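Local structure of GRAS family transcription factor containing protein, expressed (Oryza sativa Japonica Group, 5HYZ) at residues Gln6-Cys11 with Asp253-Ala258; Glu41-Tyr46 with Asn257-Tyr262; Ala249-Arg254 with Arg294-Glu299; Ser264-Leu269 with Trp286-Arg291. The protein forms a homodimer and is probably a plant transcription factor, binding DNA in vitro through its GRAS domain, with roles in development and abiotic stress resistance. All coordinates share one frame; numbering follows the deposited sequence.

Contact 1: residues Gln6-Cys11 with Asp253-Ala258; sequences QSLLSC and DRFANA
Leu8 and Leu9 meet the ring of Phe255 where helix 3-16 runs antiparallel to helix 251-272. The short segment axes come within 10.4 Å of each other, and their N-to-C directions differ by 163°. Phe255 is directed toward the facing helix. Its CG lies anti to the backbone N (chi1 -171°), which carries the ring across the gap with its CZ end leading. Leu8 takes this end at the ring edge: its CG sits in the ring plane, 3.7 Å from Phe255 CZ. The two side chains cross at about a right angle.

Leu9 differs in its first torsion. Its CG is beside the backbone N (chi1 -71°), and the methyl CD2 reaches forward to the opposite helix. This one methyl serves two neighbours. Leu9 CD2 lies 4.1 Å from Phe255 CD1, near the ring plane, and 3.9 Å from Ala256 CA. The small Ala256 lets Leu9 come close to the backbone; Leu9 CD2 is 4.1 Å from Ala256 CB. Leu9 and Ala256 are also the residues whose CA atoms approach most closely, at 6.9 Å.

Other helical residues complete the packing. Phe47 of helix 39-57 makes an edge-to-face pair with Phe255, and Val29 of helix 23-32 touches Leu8. The contact therefore belongs to the helix bundle of the GRAS domain and joins the predicted first leucine repeat (LRI) and PFYRE regions. Its chemistry is apolar, so van der Waals fit and partial burial of hydrocarbon probably account for the cohesion between the segments.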
# COMPACT_ATOMS: atom_id res chain seq x y z
N GLN A 6 1.18 34.45 -7.92
CA GLN A 6 0.59 35.48 -8.78
C GLN A 6 1.69 36.38 -9.37
O GLN A 6 1.63 36.79 -10.53
CB GLN A 6 -0.44 36.33 -7.99
CG GLN A 6 -1.80 35.63 -7.76
CD GLN A 6 -2.44 35.06 -9.04
OE1 GLN A 6 -2.70 35.79 -10.01
NE2 GLN A 6 -2.68 33.75 -9.05
N SER A 7 2.70 36.68 -8.58
CA SER A 7 3.82 37.47 -9.12
C SER A 7 4.54 36.72 -10.22
O SER A 7 4.89 37.30 -11.23
CB SER A 7 4.80 37.84 -8.01
OG SER A 7 4.09 38.52 -6.98
N LEU A 8 4.76 35.42 -10.02
CA LEU A 8 5.33 34.60 -11.09
C LEU A 8 4.53 34.63 -12.39
O LEU A 8 5.06 34.78 -13.48
CB LEU A 8 5.44 33.18 -10.58
CG LEU A 8 6.35 32.23 -11.31
CD1 LEU A 8 7.70 32.83 -11.62
CD2 LEU A 8 6.50 31.04 -10.40
N LEU A 9 3.22 34.46 -12.26
CA LEU A 9 2.35 34.54 -13.43
C LEU A 9 2.45 35.91 -14.14
O LEU A 9 2.57 35.98 -15.38
CB LEU A 9 0.90 34.22 -13.02
CG LEU A 9 0.62 32.74 -12.64
CD1 LEU A 9 -0.68 32.65 -11.86
CD2 LEU A 9 0.61 31.81 -13.90
N SER A 10 2.44 37.00 -13.38
CA SER A 10 2.62 38.29 -14.07
C SER A 10 3.96 38.38 -14.73
O SER A 10 4.09 38.97 -15.79
CB SER A 10 2.42 39.51 -13.15
OG SER A 10 2.86 39.22 -11.85
N CYS A 11 5.00 37.79 -14.12
CA CYS A 11 6.28 37.72 -14.79
C CYS A 11 6.18 37.03 -16.14
O CYS A 11 6.70 37.54 -17.13
CB CYS A 11 7.32 36.97 -13.92
SG CYS A 11 7.98 37.99 -12.57
N ASP A 253 -0.06 30.40 -21.85
CA ASP A 253 -1.00 29.35 -21.41
C ASP A 253 -0.28 28.13 -20.84
O ASP A 253 -0.72 27.58 -19.83
CB ASP A 253 -1.91 28.90 -22.56
CG ASP A 253 -2.94 29.95 -22.92
OD1 ASP A 253 -3.51 30.54 -22.00
OD2 ASP A 253 -3.17 30.17 -24.13
N ARG A 254 0.82 27.71 -21.48
CA ARG A 254 1.54 26.52 -20.98
C ARG A 254 2.09 26.80 -19.63
O ARG A 254 2.07 25.94 -18.76
CB ARG A 254 2.73 26.08 -21.84
CG ARG A 254 2.42 25.42 -23.18
CD ARG A 254 3.59 24.58 -23.66
NE ARG A 254 4.93 25.22 -23.59
CZ ARG A 254 5.37 26.15 -24.44
NH1 ARG A 254 4.59 26.60 -25.43
NH2 ARG A 254 6.60 26.63 -24.31
N PHE A 255 2.66 27.99 -19.47
CA PHE A 255 3.18 28.37 -18.14
C PHE A 255 2.11 28.35 -17.08
O PHE A 255 2.32 27.80 -15.99
CB PHE A 255 3.88 29.76 -18.27
CG PHE A 255 4.64 30.18 -17.03
CD1 PHE A 255 3.94 30.62 -15.90
CD2 PHE A 255 6.03 30.18 -17.03
CE1 PHE A 255 4.62 31.04 -14.78
CE2 PHE A 255 6.74 30.60 -15.91
CZ PHE A 255 6.02 31.04 -14.78
N ALA A 256 0.95 28.94 -17.36
CA ALA A 256 -0.13 28.88 -16.39
C ALA A 256 -0.64 27.44 -16.07
O ALA A 256 -0.89 27.10 -14.91
CB ALA A 256 -1.31 29.75 -16.87
N ASN A 257 -0.79 26.63 -17.12
CA ASN A 257 -1.26 25.25 -16.98
C ASN A 257 -0.28 24.45 -16.11
O ASN A 257 -0.64 23.71 -15.19
CB ASN A 257 -1.38 24.62 -18.38
CG ASN A 257 -2.52 25.23 -19.22
OD1 ASN A 257 -3.32 25.98 -18.70
ND2 ASN A 257 -2.55 24.92 -20.52
N ALA A 258 1.00 24.57 -16.47
CA ALA A 258 2.06 23.87 -15.76
C ALA A 258 2.13 24.31 -14.31
O ALA A 258 2.26 23.49 -13.42
CB ALA A 258 3.45 24.07 -16.50

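Contact 2: residues Glu41-Tyr46 with Asn257-Tyr262; sequences ERLAFY and NALSYY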
# COMPACT_ATOMS: atom_id res chain seq x y z
N GLU A 41 6.76 28.16 -2.35
CA GLU A 41 8.15 28.65 -2.44
C GLU A 41 9.03 27.74 -3.28
O GLU A 41 9.85 28.22 -4.08
CB GLU A 41 8.78 28.82 -1.04
CG GLU A 41 8.06 29.93 -0.23
CD GLU A 41 8.46 29.94 1.24
OE1 GLU A 41 8.77 28.88 1.81
OE2 GLU A 41 8.46 31.04 1.83
N ARG A 42 8.89 26.42 -3.12
CA ARG A 42 9.66 25.49 -3.91
C ARG A 42 9.26 25.54 -5.38
O ARG A 42 10.08 25.54 -6.30
CB ARG A 42 9.50 24.07 -3.33
CG ARG A 42 10.08 24.04 -1.93
CD ARG A 42 9.55 23.06 -0.94
NE ARG A 42 10.30 21.84 -0.96
CZ ARG A 42 10.92 21.26 0.06
NH1 ARG A 42 10.98 21.76 1.29
NH2 ARG A 42 11.56 20.15 -0.21
N LEU A 43 7.94 25.57 -5.59
CA LEU A 43 7.38 25.67 -6.93
C LEU A 43 7.92 26.91 -7.67
O LEU A 43 8.39 26.84 -8.81
CB LEU A 43 5.84 25.67 -6.83
CG LEU A 43 5.10 25.71 -8.17
CD1 LEU A 43 5.12 24.34 -8.81
CD2 LEU A 43 3.68 26.14 -7.95
N ALA A 44 7.84 28.06 -7.02
CA ALA A 44 8.38 29.28 -7.62
C ALA A 44 9.88 29.17 -7.88
O ALA A 44 10.37 29.69 -8.87
CB ALA A 44 8.09 30.48 -6.71
N PHE A 45 10.60 28.48 -7.00
CA PHE A 45 12.02 28.29 -7.26
C PHE A 45 12.28 27.63 -8.62
O PHE A 45 13.07 28.15 -9.44
CB PHE A 45 12.65 27.47 -6.11
CG PHE A 45 14.10 27.12 -6.35
CD1 PHE A 45 15.11 27.97 -5.92
CD2 PHE A 45 14.45 25.96 -7.01
CE1 PHE A 45 16.45 27.66 -6.15
CE2 PHE A 45 15.80 25.62 -7.26
CZ PHE A 45 16.81 26.49 -6.81
N TYR A 46 11.61 26.49 -8.88
CA TYR A 46 11.91 25.80 -10.13
C TYR A 46 11.35 26.55 -11.34
O TYR A 46 11.97 26.58 -12.41
CB TYR A 46 11.38 24.37 -10.09
CG TYR A 46 12.12 23.61 -9.01
CD1 TYR A 46 13.44 23.19 -9.22
CD2 TYR A 46 11.52 23.33 -7.78
CE1 TYR A 46 14.14 22.51 -8.24
CE2 TYR A 46 12.22 22.65 -6.80
CZ TYR A 46 13.53 22.27 -7.04
OH TYR A 46 14.21 21.61 -6.04
N ASN A 257 -0.79 26.63 -17.12
CA ASN A 257 -1.26 25.25 -16.98
C ASN A 257 -0.28 24.45 -16.11
O ASN A 257 -0.64 23.71 -15.19
CB ASN A 257 -1.38 24.62 -18.38
CG ASN A 257 -2.52 25.23 -19.22
OD1 ASN A 257 -3.32 25.98 -18.70
ND2 ASN A 257 -2.55 24.92 -20.52
N ALA A 258 1.00 24.57 -16.47
CA ALA A 258 2.06 23.87 -15.76
C ALA A 258 2.13 24.31 -14.31
O ALA A 258 2.26 23.49 -13.42
CB ALA A 258 3.45 24.07 -16.50
N LEU A 259 2.03 25.62 -14.07
CA LEU A 259 2.14 26.11 -12.69
C LEU A 259 1.02 25.56 -11.82
O LEU A 259 1.25 25.13 -10.70
CB LEU A 259 2.13 27.64 -12.65
CG LEU A 259 2.51 28.21 -11.29
CD1 LEU A 259 4.00 27.95 -10.99
CD2 LEU A 259 2.19 29.69 -11.29
N SER A 260 -0.19 25.53 -12.35
CA SER A 260 -1.31 24.99 -11.57
C SER A 260 -1.17 23.47 -11.29
O SER A 260 -1.36 22.96 -10.16
CB SER A 260 -2.61 25.28 -12.31
OG SER A 260 -3.63 24.49 -11.73
N TYR A 261 -0.82 22.74 -12.35
CA TYR A 261 -0.57 21.30 -12.24
C TYR A 261 0.53 20.95 -11.21
O TYR A 261 0.36 20.14 -10.26
CB TYR A 261 -0.22 20.79 -13.63
CG TYR A 261 0.23 19.35 -13.70
CD1 TYR A 261 -0.67 18.27 -13.55
CD2 TYR A 261 1.54 19.08 -13.93
CE1 TYR A 261 -0.17 16.96 -13.61
CE2 TYR A 261 2.00 17.79 -14.02
CZ TYR A 261 1.15 16.75 -13.85
OH TYR A 261 1.78 15.53 -13.96
N TYR A 262 1.69 21.58 -11.37
CA TYR A 262 2.79 21.28 -10.45
C TYR A 262 2.50 21.81 -9.04
O TYR A 262 2.99 21.25 -8.06
CB TYR A 262 4.12 21.83 -11.03
CG TYR A 262 4.66 20.84 -12.05
CD1 TYR A 262 5.20 19.62 -11.63
CD2 TYR A 262 4.55 21.09 -13.42
CE1 TYR A 262 5.61 18.68 -12.56
CE2 TYR A 262 4.99 20.19 -14.34
CZ TYR A 262 5.51 18.96 -13.89
OH TYR A 262 5.91 18.02 -14.79
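The helix bundle of the GRAS domain includes this buried junction between helix 39-57 and helix 251-272, which lie in the predicted first leucine repeat (LRI) and PFYRE regions. Leu43 is its centre. Its side chain starts toward the facing helix with CG anti to the backbone N (chi1 -178°), and its two methyls part company at the far side. CD2 meets a methyl of Leu259, with Leu43 CD2 and Leu259 CD1 3.6 Å apart. The same Leu259 CD1 is 3.8 Å from Leu43 CG, so it lies against the branch point as well.

The other methyl of Leu43 goes to the base of Tyr262. Leu43 CD1 is 3.5 Å from Tyr262 CB and 3.6 Å from Tyr262 C. The tyrosine ring itself leads away from Leu43, and the two side chains cross at about a right angle. Leu43 CD2 also comes within 3.8 Å of Leu259 O.

Neighbouring helices add to the packing. Leu5 of helix 3-16 touches Leu43, and Ile292 of helix 278-296 touches Tyr262. One leucine inserted between residues three apart on the partner helix is typical of the apolar interior of a helix bundle.

Contact 3: residues Ala249-Arg254 with Arg294-Glu299; sequences AGFVDR and RAVGPE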
# COMPACT_ATOMS: atom_id res chain seq x y z
N ALA A 249 -0.36 24.46 -26.86
CA ALA A 249 -0.73 25.75 -26.32
C ALA A 249 0.53 26.68 -26.39
O ALA A 249 1.68 26.20 -26.45
CB ALA A 249 -1.22 25.62 -24.91
N GLY A 250 0.30 27.99 -26.41
CA GLY A 250 1.42 28.91 -26.50
C GLY A 250 2.04 29.08 -25.13
O GLY A 250 1.52 28.57 -24.12
N PHE A 251 3.15 29.81 -25.08
CA PHE A 251 3.94 29.88 -23.84
C PHE A 251 3.16 30.40 -22.65
O PHE A 251 3.25 29.82 -21.58
CB PHE A 251 5.18 30.76 -24.03
CG PHE A 251 5.86 31.08 -22.73
CD1 PHE A 251 6.64 30.12 -22.10
CD2 PHE A 251 5.70 32.33 -22.13
CE1 PHE A 251 7.27 30.41 -20.85
CE2 PHE A 251 6.32 32.63 -20.91
CZ PHE A 251 7.13 31.65 -20.29
N VAL A 252 2.41 31.50 -22.76
CA VAL A 252 1.77 32.01 -21.55
C VAL A 252 0.72 31.03 -20.96
O VAL A 252 0.63 30.83 -19.72
CB VAL A 252 1.08 33.38 -21.81
CG1 VAL A 252 0.19 33.78 -20.66
CG2 VAL A 252 2.14 34.47 -22.11
N ASP A 253 -0.06 30.40 -21.85
CA ASP A 253 -1.00 29.35 -21.41
C ASP A 253 -0.28 28.13 -20.84
O ASP A 253 -0.72 27.58 -19.83
CB ASP A 253 -1.91 28.90 -22.56
CG ASP A 253 -2.94 29.95 -22.92
OD1 ASP A 253 -3.51 30.54 -22.00
OD2 ASP A 253 -3.17 30.17 -24.13
N ARG A 254 0.82 27.71 -21.48
CA ARG A 254 1.54 26.52 -20.98
C ARG A 254 2.09 26.80 -19.63
O ARG A 254 2.07 25.94 -18.76
CB ARG A 254 2.73 26.08 -21.84
CG ARG A 254 2.42 25.42 -23.18
CD ARG A 254 3.59 24.58 -23.66
NE ARG A 254 4.93 25.22 -23.59
CZ ARG A 254 5.37 26.15 -24.44
NH1 ARG A 254 4.59 26.60 -25.43
NH2 ARG A 254 6.60 26.63 -24.31
N ARG A 294 11.57 21.69 -19.30
CA ARG A 294 11.22 21.33 -20.65
C ARG A 294 9.97 22.07 -21.11
O ARG A 294 9.88 22.45 -22.27
CB ARG A 294 11.06 19.82 -20.77
CG ARG A 294 12.33 19.13 -20.34
CD ARG A 294 12.49 17.74 -20.84
NE ARG A 294 13.73 17.18 -20.30
CZ ARG A 294 13.81 16.43 -19.20
NH1 ARG A 294 12.71 16.12 -18.51
NH2 ARG A 294 15.00 15.99 -18.79
N ALA A 295 9.04 22.31 -20.21
CA ALA A 295 7.75 22.86 -20.62
C ALA A 295 7.78 24.37 -20.78
O ALA A 295 7.03 24.92 -21.59
CB ALA A 295 6.69 22.49 -19.63
N VAL A 296 8.62 25.02 -19.98
CA VAL A 296 8.54 26.46 -19.79
C VAL A 296 9.92 27.14 -19.99
O VAL A 296 10.06 28.37 -19.88
CB VAL A 296 7.89 26.66 -18.39
CG1 VAL A 296 8.63 27.57 -17.45
CG2 VAL A 296 6.42 26.96 -18.56
N GLY A 297 10.91 26.34 -20.34
CA GLY A 297 12.27 26.80 -20.54
C GLY A 297 12.50 27.32 -21.94
O GLY A 297 11.56 27.66 -22.64
N PRO A 298 13.77 27.37 -22.37
CA PRO A 298 14.14 27.98 -23.65
C PRO A 298 13.51 27.33 -24.87
O PRO A 298 13.12 28.03 -25.81
CB PRO A 298 15.66 27.82 -23.69
CG PRO A 298 16.01 26.83 -22.61
CD PRO A 298 14.96 27.00 -21.57
N GLU A 299 13.40 26.01 -24.85
CA GLU A 299 13.17 25.29 -26.11
C GLU A 299 11.79 25.53 -26.73
O GLU A 299 10.77 25.61 -26.02
CB GLU A 299 13.38 23.78 -25.90
CG GLU A 299 14.82 23.41 -25.57
CD GLU A 299 14.99 21.92 -25.36
OE1 GLU A 299 14.06 21.28 -24.80
OE2 GLU A 299 16.05 21.39 -25.76
O HOH W 1 9.50 25.75 -23.54
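Arg254 and Ala295 tie the first turn of helix 251-272 to the last turn of helix 278-296 in the helix bundle of the GRAS domain. Gly250 is the N-cap residue of the first helix. Gly297 is where the second leaves helical geometry.

Arg254 points toward the other segment, and its chain bends at chi3 (-47°). The bend brings the guanidinium side-on to the carbonyl of Ala295. Two nitrogens grip one oxygen. Arg254 NE gives Ala295 O a fairly straight bond of 2.9 Å, with an N-H...O angle of 161°, and lies in the carbonyl plane. Arg254 NH2 reaches the same Ala295 O at 3.2 Å and is more bent, at 138°. It is tilted from the carbonyl plane. The third nitrogen turns back to its own segment, where Arg254 NH1 bonds to Ala249 O at 3.1 Å. Both carbonyl oxygens lie close to the guanidinium plane, so the bonds restrict its rotation. Glu300 adds a salt bridge to NH2, which probably balances the buried charge.

Phe251 packs beside this polar group. Its CG is anti to the backbone N, and its ring presents an edge to Val296. Phe251 CE1 is 4.2 Å from Val296 CG2. Arg54 of helix 39-57 makes a cation-pi contact with the ring and also bonds to Gly297 O. A water extends the polar side: it lies within hydrogen-bonding reach of Glu299 O and Gly297 O and accepts a weak bond from Arg254 NH2. Val296 O has no polar partner in the model; it lies near the Phe251 ring plane, 3.6 Å from Phe251 CE1.

Contact 4: residues Ser264-Leu269 with Trp286-Arg291; sequences SLFESL and WMFGER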
# COMPACT_ATOMS: atom_id res chain seq x y z
N SER A 264 -0.33 21.51 -7.49
CA SER A 264 -0.98 20.34 -6.85
C SER A 264 0.01 19.22 -6.52
O SER A 264 -0.02 18.69 -5.38
CB SER A 264 -2.12 19.79 -7.75
OG SER A 264 -2.98 20.85 -8.09
N LEU A 265 0.88 18.84 -7.47
CA LEU A 265 1.89 17.82 -7.17
C LEU A 265 2.79 18.17 -5.96
O LEU A 265 3.07 17.32 -5.07
CB LEU A 265 2.83 17.55 -8.36
CG LEU A 265 2.19 16.76 -9.51
CD1 LEU A 265 3.14 16.74 -10.69
CD2 LEU A 265 1.87 15.34 -9.01
N PHE A 266 3.29 19.41 -5.95
CA PHE A 266 4.17 19.86 -4.86
C PHE A 266 3.45 19.81 -3.52
O PHE A 266 4.05 19.40 -2.52
CB PHE A 266 4.71 21.29 -5.12
CG PHE A 266 5.96 21.30 -5.99
CD1 PHE A 266 5.93 20.81 -7.29
CD2 PHE A 266 7.16 21.80 -5.50
CE1 PHE A 266 7.07 20.80 -8.08
CE2 PHE A 266 8.31 21.81 -6.28
CZ PHE A 266 8.27 21.32 -7.57
N GLU A 267 2.18 20.25 -3.50
CA GLU A 267 1.39 20.19 -2.27
C GLU A 267 1.19 18.74 -1.78
O GLU A 267 1.29 18.45 -0.57
CB GLU A 267 0.05 20.85 -2.46
CG GLU A 267 0.11 22.36 -2.50
CD GLU A 267 -1.25 22.99 -2.81
OE1 GLU A 267 -2.27 22.28 -2.62
OE2 GLU A 267 -1.29 24.19 -3.24
N SER A 268 0.92 17.82 -2.71
CA SER A 268 0.77 16.40 -2.28
C SER A 268 2.09 15.82 -1.74
O SER A 268 2.08 14.95 -0.86
CB SER A 268 0.22 15.57 -3.44
OG SER A 268 1.20 15.32 -4.41
N LEU A 269 3.22 16.29 -2.22
CA LEU A 269 4.48 15.86 -1.60
C LEU A 269 4.61 16.42 -0.19
O LEU A 269 5.19 15.76 0.68
CB LEU A 269 5.70 16.29 -2.42
CG LEU A 269 5.98 15.58 -3.75
CD1 LEU A 269 7.41 15.89 -4.23
CD2 LEU A 269 5.77 14.09 -3.60
N TRP A 286 14.98 16.75 -9.79
CA TRP A 286 15.40 15.90 -10.89
C TRP A 286 14.25 15.33 -11.67
O TRP A 286 14.43 14.93 -12.81
CB TRP A 286 16.30 14.77 -10.36
CG TRP A 286 17.57 15.35 -9.89
CD1 TRP A 286 18.04 15.43 -8.60
CD2 TRP A 286 18.51 16.04 -10.71
NE1 TRP A 286 19.24 16.10 -8.59
CE2 TRP A 286 19.55 16.48 -9.87
CE3 TRP A 286 18.59 16.32 -12.09
CZ2 TRP A 286 20.67 17.19 -10.36
CZ3 TRP A 286 19.69 17.03 -12.58
CH2 TRP A 286 20.72 17.45 -11.71
N MSE A 287 13.07 15.27 -11.07
CA MSE A 287 11.95 14.79 -11.86
C MSE A 287 11.08 15.99 -12.23
O MSE A 287 11.03 16.35 -13.41
CB MSE A 287 11.15 13.72 -11.11
CG MSE A 287 10.02 13.16 -11.96
SE MSE A 287 9.11 11.71 -10.96
CE MSE A 287 10.04 10.15 -11.80
N PHE A 288 10.47 16.65 -11.24
CA PHE A 288 9.56 17.74 -11.55
C PHE A 288 10.31 18.95 -12.13
O PHE A 288 9.88 19.53 -13.15
CB PHE A 288 8.78 18.17 -10.32
CG PHE A 288 7.88 17.09 -9.74
CD1 PHE A 288 7.48 16.01 -10.49
CD2 PHE A 288 7.42 17.21 -8.45
CE1 PHE A 288 6.65 15.04 -9.94
CE2 PHE A 288 6.58 16.25 -7.90
CZ PHE A 288 6.20 15.19 -8.64
N GLY A 289 11.42 19.34 -11.52
CA GLY A 289 12.16 20.51 -12.00
C GLY A 289 12.64 20.41 -13.43
O GLY A 289 12.55 21.36 -14.23
N GLU A 290 13.13 19.22 -13.80
CA GLU A 290 13.51 19.00 -15.19
C GLU A 290 12.31 19.08 -16.15
O GLU A 290 12.42 19.63 -17.25
CB GLU A 290 14.19 17.63 -15.35
CG GLU A 290 15.55 17.60 -14.66
CD GLU A 290 16.52 18.52 -15.38
OE1 GLU A 290 16.94 18.14 -16.50
OE2 GLU A 290 16.78 19.64 -14.88
N ARG A 291 11.17 18.52 -15.74
CA ARG A 291 9.97 18.60 -16.59
C ARG A 291 9.53 20.04 -16.78
O ARG A 291 9.11 20.45 -17.88
CB ARG A 291 8.84 17.77 -15.98
CG ARG A 291 9.15 16.26 -16.12
CD ARG A 291 8.21 15.40 -15.27
NE ARG A 291 8.62 13.99 -15.38
CZ ARG A 291 7.94 12.97 -14.86
NH1 ARG A 291 6.83 13.20 -14.17
NH2 ARG A 291 8.40 11.73 -15.02
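Helices 251-272 and 278-296 run antiparallel here, with their segment axes 12.2 Å apart and their directions at 164°. The closest CA atoms, those of Leu265 and Phe288, are 8.8 Å apart. Residues 286-289 form a wider pi-type turn. Large side chains span the gap.

Phe288 points toward helix 251-272 and touches three residues there. Leu265 covers one face of its ring. Leu265 CD1 makes a CH-pi contact, 4.2 Å from the Phe288 ring centroid and 23° off the normal. Leu269, one turn later, brings its CD1 to 3.8 Å from Phe288 CE2. Phe266 meets the base of the ring, with Phe266 CE1 3.6 Å from Phe288 CD2. These two aromatic side chains slide past each other in opposite directions, and their planes are inclined at 40°. Phe266 has CG beside its backbone N, which brings its ring forward to Phe288.

Ser268 OG donates to Leu265 O at 2.8 Å, inside its own helix, and is also hydrogen-bonded with Tyr89 OH. Helix 39-57 touches Phe266, and Leu83 of helix 74-86 touches Leu269. The interface is buried and apolar, so dispersion and CH-pi contacts, with exclusion of water, probably account for its cohesion.

All four contacts use helix 251-272. Contact 3 lies at its start, contacts 1 and 2 follow, and contact 4 lies further on. The helix meets helix 3-16 in contact 1, helix 39-57 in contact 2 and helix 278-296 in contacts 3 and 4. The centres of contacts 2 and 4 are about 8 Å apart, and those of contacts 3 and 4 about 17 Å. Contacts 1 and 2 touch through Leu9 and Leu259; contacts 2 and 4 touch through Tyr46 and Phe266. Along the chain, contacts 1 and 2 are long-range, while contacts 3 and 4 join successive helices. Helix 251-272, in the predicted PFYRE region, thus packs against N-terminal helices and its successor.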